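Local atomic coordinates of membrane-anchored mycosin mycp1 (Mycobacterium thermoresistibile, PDB entry 4HVL), a protein that probably cleaves proteins as a membrane-anchored, subtilisin-like serine endopeptidase and is an essential component of the type VII (ESX-1) secretion system. Residues A[69-74]-A[99-104]. Numbering follows the deposited sequence.
Sequences IDTGVN and DAHGTL. With ZN (zinc ion), chain G.
Thr-71 and Gly-102 face each other with their CA atoms 4.7 Å apart, where the loop leaving strand 65-70 passes the first turn of helix 102-110. This is the Asp-His pair of the predicted subtilisin-type catalytic triad, Asp-70 and His-101, with Ser-312 as the third member. Asp-70 ends its strand with CG anti to the backbone N (chi1 -159°), which brings the carboxylate to the start of helix 102-110. His-101 sits at the N-cap of that helix. Its ND1 donates to Asp-70 OD1 over 2.6 Å at 162°. OD1 lies almost in the ring plane and accepts with its syn lone pair, while carboxylate and ring are turned 38° apart. The anti lone pair of OD1 takes the N-H of Thr-71, so two donors grip this one oxygen. Asp-70 OD2 is hydrogen-bonded to Ser-180 OG and Thr-105 OG1, which further fix the carboxylate. Thr-71 OG1 accepts from Gly-102 N at 2.8 Å. The Thr-71 methyl CG2 rests near CB of both His-101 and Asp-99. Water 1 joins Thr-71 O to Asp-99 OD1. Gly-102 packs closely: its CA makes a CH-O contact of 3.1 Å with Gly-72 O and comes equally near Asp-70 OD1. Val-73 CG2 lies against Gly-102 O. Farther along, Asn-74 N donates to Thr-103 OG1 in a nearly straight bond of 2.9 Å. Asp-97 ties both threonines together through hydrogen bonds, OD1 to Thr-71 OG1 and OD2 to Thr-103 OG1. At the other ring nitrogen of His-101, NE2 binds a zinc ion at 2.1 Å; Ser-312 OG and water 2 are also ligands of this metal.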
ATOM      1  N   ILE A  69      -3.701  -5.999   0.588  1.00 15.51           N
ATOM      2  CA  ILE A  69      -3.232  -6.448   1.898  1.00 15.23           C
ATOM      3  C   ILE A  69      -3.305  -5.214   2.790  1.00 14.90           C
ATOM      4  O   ILE A  69      -2.569  -4.248   2.607  1.00 14.45           O
ATOM      5  CB  ILE A  69      -1.801  -7.023   1.818  1.00 15.65           C
ATOM      6  CG1 ILE A  69      -1.737  -8.106   0.730  1.00 15.96           C
ATOM      7  CG2 ILE A  69      -1.359  -7.538   3.177  1.00 15.75           C
ATOM      8  CD1 ILE A  69      -0.442  -8.874   0.684  1.00 16.19           C
ATOM      9  N   ASP A  70      -4.223  -5.242   3.741  1.00 15.23           N
ATOM     10  CA  ASP A  70      -4.615  -4.054   4.498  1.00 15.35           C
ATOM     11  C   ASP A  70      -5.382  -4.546   5.761  1.00 15.35           C
ATOM     12  O   ASP A  70      -4.998  -5.573   6.334  1.00 15.38           O
ATOM     13  CB  ASP A  70      -5.461  -3.162   3.575  1.00 15.77           C
ATOM     14  CG  ASP A  70      -5.508  -1.704   4.011  1.00 16.53           C
ATOM     15  OD1 ASP A  70      -5.976  -1.466   5.159  1.00 16.55           O
ATOM     16  OD2 ASP A  70      -5.123  -0.806   3.191  1.00 16.90           O
ATOM     17  N   THR A  71      -6.442  -3.854   6.192  1.00 14.99           N
ATOM     18  CA  THR A  71      -7.121  -4.189   7.443  1.00 14.72           C
ATOM     19  C   THR A  71      -8.465  -4.922   7.188  1.00 14.81           C
ATOM     20  O   THR A  71      -9.347  -4.921   8.050  1.00 14.89           O
ATOM     21  CB  THR A  71      -7.417  -2.920   8.277  1.00 14.74           C
ATOM     22  OG1 THR A  71      -8.372  -2.116   7.566  1.00 14.67           O
ATOM     23  CG2 THR A  71      -6.145  -2.115   8.530  1.00 14.76           C
ATOM     24  N   GLY A  72      -8.626  -5.545   6.017  1.00 14.53           N
ATOM     25  CA  GLY A  72      -9.929  -6.109   5.669  1.00 14.70           C
ATOM     26  C   GLY A  72     -10.843  -5.081   5.009  1.00 14.75           C
ATOM     27  O   GLY A  72     -10.553  -3.861   4.977  1.00 14.29           O
ATOM     28  N   VAL A  73     -11.950  -5.586   4.477  1.00 14.87           N
ATOM     29  CA  VAL A  73     -12.920  -4.780   3.740  1.00 15.23           C
ATOM     30  C   VAL A  73     -14.334  -5.214   4.106  1.00 15.87           C
ATOM     31  O   VAL A  73     -14.635  -6.422   4.137  1.00 15.42           O
ATOM     32  CB  VAL A  73     -12.752  -4.951   2.221  1.00 15.27           C
ATOM     33  CG1 VAL A  73     -13.852  -4.205   1.468  1.00 15.71           C
ATOM     34  CG2 VAL A  73     -11.392  -4.440   1.765  1.00 15.10           C
ATOM     35  N   ASN A  74     -15.185  -4.237   4.418  1.00 15.92           N
ATOM     36  CA  ASN A  74     -16.600  -4.492   4.547  1.00 16.56           C
ATOM     37  C   ASN A  74     -17.206  -4.198   3.189  1.00 16.84           C
ATOM     38  O   ASN A  74     -17.247  -3.059   2.753  1.00 16.16           O
ATOM     39  CB  ASN A  74     -17.224  -3.658   5.648  1.00 17.08           C
ATOM     40  CG  ASN A  74     -16.763  -4.067   7.016  1.00 17.65           C
ATOM     41  OD1 ASN A  74     -16.526  -5.252   7.293  1.00 18.07           O
ATOM     42  ND2 ASN A  74     -16.640  -3.093   7.894  1.00 17.76           N
ATOM     43  N   ASP A  99     -11.169  -1.356  11.157  1.00 17.98           N
ATOM     44  CA  ASP A  99     -10.293  -0.191  11.299  1.00 17.62           C
ATOM     45  C   ASP A  99     -10.683   0.985  10.413  1.00 16.81           C
ATOM     46  O   ASP A  99      -9.965   1.955  10.355  1.00 16.54           O
ATOM     47  CB  ASP A  99      -8.852  -0.590  10.951  1.00 17.57           C
ATOM     48  CG  ASP A  99      -8.272  -1.593  11.926  1.00 18.47           C
ATOM     49  OD1 ASP A  99      -8.834  -2.693  12.086  1.00 19.16           O
ATOM     50  OD2 ASP A  99      -7.265  -1.262  12.552  1.00 19.06           O
ATOM     51  N   ALA A 100     -11.761   0.872   9.652  1.00 16.65           N
ATOM     52  CA  ALA A 100     -12.132   1.932   8.728  1.00 16.44           C
ATOM     53  C   ALA A 100     -10.935   2.334   7.892  1.00 16.34           C
ATOM     54  O   ALA A 100     -10.616   3.506   7.788  1.00 16.68           O
ATOM     55  CB  ALA A 100     -12.685   3.131   9.494  1.00 17.15           C
ATOM     56  N   HIS A 101     -10.264   1.352   7.301  1.00 16.20           N
ATOM     57  CA  HIS A 101      -9.069   1.618   6.563  1.00 16.20           C
ATOM     58  C   HIS A 101      -9.071   0.825   5.252  1.00 15.37           C
ATOM     59  O   HIS A 101      -9.167   1.416   4.171  1.00 15.68           O
ATOM     60  CB  HIS A 101      -7.833   1.339   7.451  1.00 17.10           C
ATOM     61  CG  HIS A 101      -6.544   1.806   6.859  1.00 17.95           C
ATOM     62  ND1 HIS A 101      -5.823   1.038   5.971  1.00 18.36           N
ATOM     63  CD2 HIS A 101      -5.871   2.978   6.976  1.00 18.91           C
ATOM     64  CE1 HIS A 101      -4.742   1.702   5.590  1.00 19.12           C
ATOM     65  NE2 HIS A 101      -4.752   2.884   6.177  1.00 19.50           N
ATOM     66  N   GLY A 102      -9.000  -0.498   5.343  1.00 14.55           N
ATOM     67  CA  GLY A 102      -8.922  -1.347   4.162  1.00 13.84           C
ATOM     68  C   GLY A 102     -10.076  -1.166   3.189  1.00 13.44           C
ATOM     69  O   GLY A 102      -9.902  -1.219   1.969  1.00 12.86           O
ATOM     70  N   THR A 103     -11.258  -0.928   3.730  1.00 13.33           N
ATOM     71  CA  THR A 103     -12.422  -0.667   2.893  1.00 13.33           C
ATOM     72  C   THR A 103     -12.149   0.569   2.035  1.00 13.24           C
ATOM     73  O   THR A 103     -12.460   0.599   0.844  1.00 12.80           O
ATOM     74  CB  THR A 103     -13.672  -0.433   3.766  1.00 13.49           C
ATOM     75  OG1 THR A 103     -13.891  -1.598   4.585  1.00 13.61           O
ATOM     76  CG2 THR A 103     -14.883  -0.191   2.893  1.00 13.64           C
ATOM     77  N   LEU A 104     -11.550   1.574   2.651  1.00 13.68           N
ATOM     78  CA  LEU A 104     -11.275   2.860   1.966  1.00 14.04           C
ATOM     79  C   LEU A 104     -10.173   2.688   0.930  1.00 14.23           C
ATOM     80  O   LEU A 104     -10.300   3.163  -0.177  1.00 14.35           O
ATOM     81  CB  LEU A 104     -10.937   3.963   2.967  1.00 14.21           C
ATOM     82  CG  LEU A 104     -12.114   4.557   3.757  1.00 14.53           C
ATOM     83  CD1 LEU A 104     -12.800   3.550   4.672  1.00 14.81           C
ATOM     84  CD2 LEU A 104     -11.659   5.749   4.579  1.00 15.00           C
TER
HETATM   85 ZN    ZN G 506      -3.029   4.151   6.042  0.56 17.00          ZN
HETATM   86  O   HOH W   1      -9.716  -4.751  10.651  1.00 14.84           O
HETATM   87  O   HOH W   2      -2.731   4.671   8.097  0.56 11.58           O